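Local coordinates for peptidoglycan synthetase penicillin-binding protein 3 (Bifidobacterium adolescentis, PDB 4YE5) that probably binds penicillin and is thought to cross-link peptidoglycan strands as a transpeptidase during cell-wall synthesis, at residues G33-N39 against D214-D220; T227-L231 against A257-S261. All blocks are in the same frame, centred on the assembly; numbering follows the deposited sequence.

Contact 1: residues G33-N39 against D214-D220; sequences GKIMDTN and DVTLTID
A parallel pairing of two short strands joins G33-N39, from the N-terminal PBP-dimer region, to D214-D220, which leads into helix 221-238. I35 pairs with V215 (CA to CA 4.9 Å) and M36 with T216 (CA to CA 4.7 Å), both strands extended. The backbone hydrogen bonds alternate as parallel strands require: V215 N to K34 O 2.9 Å, M36 N to V215 O 2.8 Å, L217 N to M36 O 2.9 Å. At the start, K34 N donates a hydrogen bond to the side chain of D214, 2.8 Å from OD1, which also accepts from a water. I35 and V215 share one face of the sheet; I35 CG2 packs 3.9 Å from L217 CG. M36, a selenomethionine, and T216 lie on the other face, with M36 CE 3.3 Å from T216 OG1. Strands 42-46 and 430-434 flank this pair in a mixed sheet, so segments far apart in sequence build its middle. Past L217 the regular pattern breaks: T218 turns (phi/psi -77/-15), and T38 N donates a hydrogen bond to I219 O at 2.9 Å. D37, with chi1 near +89°, forms an Asx turn, its OD1 accepting from N39 N at 2.8 Å, while its OD2 accepts from the backbone N of R221. D220, chi1 t, is the N-cap of helix 221-238, its OD1 accepting from V223 N.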
loop_
_atom_site.group_PDB
_atom_site.type_symbol
_atom_site.label_atom_id
_atom_site.label_comp_id
_atom_site.label_asym_id
_atom_site.label_seq_id
_atom_site.Cartn_x
_atom_site.Cartn_y
_atom_site.Cartn_z
ATOM N N GLY A 33 8.013 10.168 -11.719
ATOM C CA GLY A 33 8.712 8.901 -11.607
ATOM C C GLY A 33 7.810 7.683 -11.734
ATOM O O GLY A 33 6.584 7.791 -11.732
ATOM N N LYS A 34 8.428 6.518 -11.880
ATOM C CA LYS A 34 7.681 5.270 -12.006
ATOM C C LYS A 34 7.409 4.624 -10.645
ATOM O O LYS A 34 8.072 4.923 -9.641
ATOM C CB LYS A 34 8.428 4.253 -12.884
ATOM C CG LYS A 34 9.001 4.776 -14.200
ATOM C CD LYS A 34 9.583 3.613 -15.013
ATOM C CE LYS A 34 10.888 3.978 -15.728
ATOM N NZ LYS A 34 10.822 5.241 -16.521
ATOM N N ILE A 35 6.425 3.739 -10.629
ATOM C CA ILE A 35 6.239 2.816 -9.516
ATOM C C ILE A 35 6.501 1.417 -10.050
ATOM O O ILE A 35 5.997 1.045 -11.115
ATOM C CB ILE A 35 4.823 2.888 -8.924
ATOM C CG1 ILE A 35 4.557 4.291 -8.364
ATOM C CG2 ILE A 35 4.666 1.806 -7.802
ATOM C CD1 ILE A 35 3.076 4.623 -8.138
HETATM N N MSE A 36 7.307 0.655 -9.319
HETATM C CA MSE A 36 7.702 -0.683 -9.743
HETATM C C MSE A 36 7.477 -1.682 -8.623
HETATM O O MSE A 36 7.440 -1.296 -7.459
HETATM C CB MSE A 36 9.189 -0.674 -10.118
HETATM C CG MSE A 36 9.479 0.146 -11.368
HETATM SE SE MSE A 36 11.392 0.337 -11.638
HETATM C CE MSE A 36 11.843 1.364 -10.043
ATOM N N ASP A 37 7.329 -2.962 -8.960
ATOM C CA ASP A 37 7.193 -3.969 -7.910
ATOM C C ASP A 37 8.599 -4.318 -7.417
ATOM O O ASP A 37 9.602 -3.770 -7.912
ATOM C CB ASP A 37 6.386 -5.212 -8.380
ATOM C CG ASP A 37 7.252 -6.319 -9.035
ATOM O OD1 ASP A 37 8.367 -6.047 -9.533
ATOM O OD2 ASP A 37 6.796 -7.496 -9.050
ATOM N N THR A 38 8.663 -5.249 -6.476
ATOM C CA THR A 38 9.910 -5.628 -5.828
ATOM C C THR A 38 11.016 -6.079 -6.799
ATOM O O THR A 38 12.190 -5.972 -6.475
ATOM C CB THR A 38 9.664 -6.703 -4.747
ATOM O OG1 THR A 38 10.785 -6.770 -3.859
ATOM C CG2 THR A 38 9.423 -8.068 -5.381
ATOM N N ASN A 39 10.637 -6.568 -7.979
ATOM C CA ASN A 39 11.610 -7.037 -8.967
ATOM C C ASN A 39 11.859 -6.056 -10.111
ATOM O O ASN A 39 12.496 -6.405 -11.092
ATOM C CB ASN A 39 11.184 -8.376 -9.567
ATOM C CG ASN A 39 10.933 -9.428 -8.509
ATOM O OD1 ASN A 39 9.831 -9.950 -8.395
ATOM N ND2 ASN A 39 11.955 -9.723 -7.713
ATOM N N ASP A 214 12.049 7.177 -8.971
ATOM C CA ASP A 214 11.222 5.977 -9.096
ATOM C C ASP A 214 11.104 5.281 -7.744
ATOM O O ASP A 214 12.027 5.322 -6.935
ATOM C CB ASP A 214 11.806 5.005 -10.113
ATOM C CG ASP A 214 12.037 5.651 -11.482
ATOM O OD1 ASP A 214 11.179 6.434 -11.953
ATOM O OD2 ASP A 214 13.078 5.350 -12.087
ATOM N N VAL A 215 9.969 4.631 -7.524
ATOM C CA VAL A 215 9.676 3.981 -6.259
ATOM C C VAL A 215 9.513 2.484 -6.495
ATOM O O VAL A 215 8.728 2.059 -7.356
ATOM C CB VAL A 215 8.372 4.553 -5.650
ATOM C CG1 VAL A 215 7.888 3.686 -4.496
ATOM C CG2 VAL A 215 8.582 5.996 -5.196
ATOM N N THR A 216 10.261 1.688 -5.742
ATOM C CA THR A 216 10.143 0.230 -5.783
ATOM C C THR A 216 9.411 -0.281 -4.540
ATOM O O THR A 216 9.824 0.016 -3.413
ATOM C CB THR A 216 11.549 -0.413 -5.855
ATOM O OG1 THR A 216 12.170 -0.064 -7.102
ATOM C CG2 THR A 216 11.469 -1.930 -5.739
ATOM N N LEU A 217 8.331 -1.039 -4.749
ATOM C CA LEU A 217 7.515 -1.581 -3.654
ATOM C C LEU A 217 8.107 -2.898 -3.175
ATOM O O LEU A 217 8.858 -3.532 -3.906
ATOM C CB LEU A 217 6.073 -1.849 -4.145
ATOM C CG LEU A 217 5.361 -0.680 -4.846
ATOM C CD1 LEU A 217 3.877 -1.078 -5.136
ATOM C CD2 LEU A 217 5.444 0.526 -3.931
ATOM N N THR A 218 7.760 -3.312 -1.959
ATOM C CA THR A 218 8.051 -4.673 -1.522
ATOM C C THR A 218 7.054 -5.677 -2.134
ATOM O O THR A 218 7.288 -6.887 -2.099
ATOM C CB THR A 218 7.957 -4.792 -0.006
ATOM O OG1 THR A 218 6.634 -4.432 0.400
ATOM C CG2 THR A 218 9.000 -3.859 0.691
ATOM N N ILE A 219 5.944 -5.167 -2.670
ATOM C CA ILE A 219 4.923 -6.019 -3.279
ATOM C C ILE A 219 5.512 -6.782 -4.463
ATOM O O ILE A 219 6.212 -6.207 -5.292
ATOM C CB ILE A 219 3.725 -5.192 -3.807
ATOM C CG1 ILE A 219 3.055 -4.406 -2.680
ATOM C CG2 ILE A 219 2.708 -6.092 -4.551
ATOM C CD1 ILE A 219 2.241 -5.274 -1.693
ATOM N N ASP A 220 5.217 -8.074 -4.531
ATOM C CA ASP A 220 5.586 -8.909 -5.680
ATOM C C ASP A 220 4.353 -9.098 -6.551
ATOM O O ASP A 220 3.331 -9.586 -6.079
ATOM C CB ASP A 220 6.050 -10.289 -5.206
ATOM C CG ASP A 220 6.512 -11.178 -6.354
ATOM O OD1 ASP A 220 5.640 -11.751 -7.040
ATOM O OD2 ASP A 220 7.742 -11.297 -6.568
HETATM O O HOH W 1 11.359 7.891 -14.327
HETATM O O HOH W 2 9.664 -8.064 -1.609
#

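Contact 2: residues T227-L231 against A257-S261; sequences TEKVL and ALADS
Helix 227-231 runs along strand 257-260 with a closest axis approach of 7.8 Å and an angle of 27° between their N-to-C directions (signed crossing -27°). The helical segment has regular alpha backbone angles, with L231 N hydrogen-bonded to T227 O at 3.0 Å; the strand is extended until S261, which turns at phi/psi -83/-2. E228 lies nearest A259 (CA to CA 5.9 Å) and L231 nearest S261 (CA to CA 5.4 Å). A257 and A259 point their CB atoms toward the helix, and L258 between them points away. T227, chi1 m, sets CG2 3.7 Å from A259 CB and OG1 3.9 Å from A257 CB, while that hydroxyl hydrogen-bonds to V223 O. L231 (m, t) lays CD1 4.0 Å from A259 CB and 3.7 Å from D260 C. This is helix-on-sheet packing in the penicillin-binding transpeptidase fold: 255-260 is an edge strand of the five-stranded antiparallel sheet, and helix 221-238 packs on one face, nearly along the strand, its T227 and L231 also touching A245 on the adjoining strand. No direct hydrogen bond links the segments. Instead, one water donates to E228 OE2 (2.7 Å) and accepts from D260 N (3.0 Å); a second donates to E228 O (2.8 Å) and, weakly, to D260 O (3.4 Å). E228 CG also meets A259 CB at 3.8 Å, and its OE2 accepts from M156 N.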
loop_
_atom_site.group_PDB
_atom_site.type_symbol
_atom_site.label_atom_id
_atom_site.label_comp_id
_atom_site.label_asym_id
_atom_site.label_seq_id
_atom_site.Cartn_x
_atom_site.Cartn_y
_atom_site.Cartn_z
ATOM N N THR A 227 -2.906 -13.794 -5.103
ATOM C CA THR A 227 -3.722 -13.561 -3.925
ATOM C C THR A 227 -5.075 -12.951 -4.329
ATOM O O THR A 227 -6.122 -13.349 -3.807
ATOM C CB THR A 227 -2.989 -12.647 -2.926
ATOM O OG1 THR A 227 -1.760 -13.281 -2.533
ATOM C CG2 THR A 227 -3.852 -12.420 -1.697
ATOM N N GLU A 228 -5.050 -12.009 -5.271
ATOM C CA GLU A 228 -6.297 -11.426 -5.777
ATOM C C GLU A 228 -7.144 -12.481 -6.489
ATOM O O GLU A 228 -8.369 -12.500 -6.354
ATOM C CB GLU A 228 -6.017 -10.222 -6.693
ATOM C CG GLU A 228 -5.515 -9.013 -5.898
ATOM C CD GLU A 228 -5.197 -7.791 -6.766
ATOM O OE1 GLU A 228 -5.440 -7.841 -7.981
ATOM O OE2 GLU A 228 -4.738 -6.775 -6.200
ATOM N N LYS A 229 -6.480 -13.369 -7.217
ATOM C CA LYS A 229 -7.146 -14.484 -7.883
ATOM C C LYS A 229 -7.806 -15.446 -6.858
ATOM O O LYS A 229 -8.946 -15.891 -7.035
ATOM C CB LYS A 229 -6.140 -15.246 -8.761
ATOM C CG LYS A 229 -6.769 -16.379 -9.596
ATOM C CD LYS A 229 -7.701 -15.810 -10.662
ATOM C CE LYS A 229 -8.387 -16.920 -11.466
ATOM N NZ LYS A 229 -9.331 -16.331 -12.451
ATOM N N VAL A 230 -7.092 -15.758 -5.783
ATOM C CA VAL A 230 -7.666 -16.600 -4.736
ATOM C C VAL A 230 -8.885 -15.926 -4.115
ATOM O O VAL A 230 -9.910 -16.561 -3.863
ATOM C CB VAL A 230 -6.639 -16.916 -3.634
ATOM C CG1 VAL A 230 -7.334 -17.482 -2.400
ATOM C CG2 VAL A 230 -5.598 -17.898 -4.176
ATOM N N LEU A 231 -8.794 -14.625 -3.878
ATOM C CA LEU A 231 -9.952 -13.924 -3.314
ATOM C C LEU A 231 -11.139 -13.907 -4.284
ATOM O O LEU A 231 -12.295 -14.011 -3.856
ATOM C CB LEU A 231 -9.587 -12.496 -2.893
ATOM C CG LEU A 231 -8.631 -12.402 -1.701
ATOM C CD1 LEU A 231 -8.251 -10.960 -1.514
ATOM C CD2 LEU A 231 -9.276 -13.001 -0.421
ATOM N N ALA A 257 2.180 -8.946 -0.451
ATOM C CA ALA A 257 0.861 -8.761 -1.056
ATOM C C ALA A 257 -0.089 -8.160 -0.042
ATOM O O ALA A 257 -0.028 -8.486 1.146
ATOM C CB ALA A 257 0.281 -10.101 -1.597
ATOM N N LEU A 258 -0.984 -7.299 -0.525
ATOM C CA LEU A 258 -2.017 -6.700 0.311
ATOM C C LEU A 258 -3.211 -6.506 -0.592
ATOM O O LEU A 258 -3.213 -5.605 -1.444
ATOM C CB LEU A 258 -1.547 -5.354 0.875
ATOM C CG LEU A 258 -2.485 -4.589 1.821
ATOM C CD1 LEU A 258 -2.867 -5.490 3.026
ATOM C CD2 LEU A 258 -1.819 -3.294 2.321
ATOM N N ALA A 259 -4.216 -7.353 -0.425
ATOM C CA ALA A 259 -5.206 -7.552 -1.486
ATOM C C ALA A 259 -6.629 -7.523 -0.969
ATOM O O ALA A 259 -6.880 -7.846 0.198
ATOM C CB ALA A 259 -4.940 -8.897 -2.177
ATOM N N ASP A 260 -7.560 -7.118 -1.832
ATOM C CA ASP A 260 -8.973 -7.199 -1.495
ATOM C C ASP A 260 -9.741 -7.789 -2.682
ATOM O O ASP A 260 -9.188 -7.940 -3.774
ATOM C CB ASP A 260 -9.541 -5.839 -1.074
ATOM C CG ASP A 260 -9.432 -4.780 -2.172
ATOM O OD1 ASP A 260 -9.882 -5.025 -3.315
ATOM O OD2 ASP A 260 -8.864 -3.705 -1.891
ATOM N N SER A 261 -10.990 -8.164 -2.445
ATOM C CA SER A 261 -11.819 -8.809 -3.465
ATOM C C SER A 261 -12.485 -7.809 -4.406
ATOM O O SER A 261 -13.213 -8.208 -5.312
ATOM C CB SER A 261 -12.930 -9.625 -2.784
ATOM O OG SER A 261 -13.618 -8.771 -1.886
HETATM O O HOH W 3 -6.562 -5.888 -4.383
HETATM O O HOH W 4 -9.926 -10.187 -6.151
#

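Both contacts are largely buried, with centres about 18 Å apart, and they follow one another along the chain: strand 214-217 of contact 1 runs by way of D220 into helix 221-238, which supplies contact 2. They also touch directly, I219 CD1 lying 3.8 Å from A257 CA. Their chemistry differs with their place in the fold. Contact 1, in the middle of a mixed sheet, rests mainly on direct backbone hydrogen bonds and buries 622 Å²; contact 2, between a helix and an edge strand of another sheet, buries 266 Å² and relies on van der Waals packing of two alanines against L231, T227 and the aliphatic part of E228, with waters bridging polar atoms.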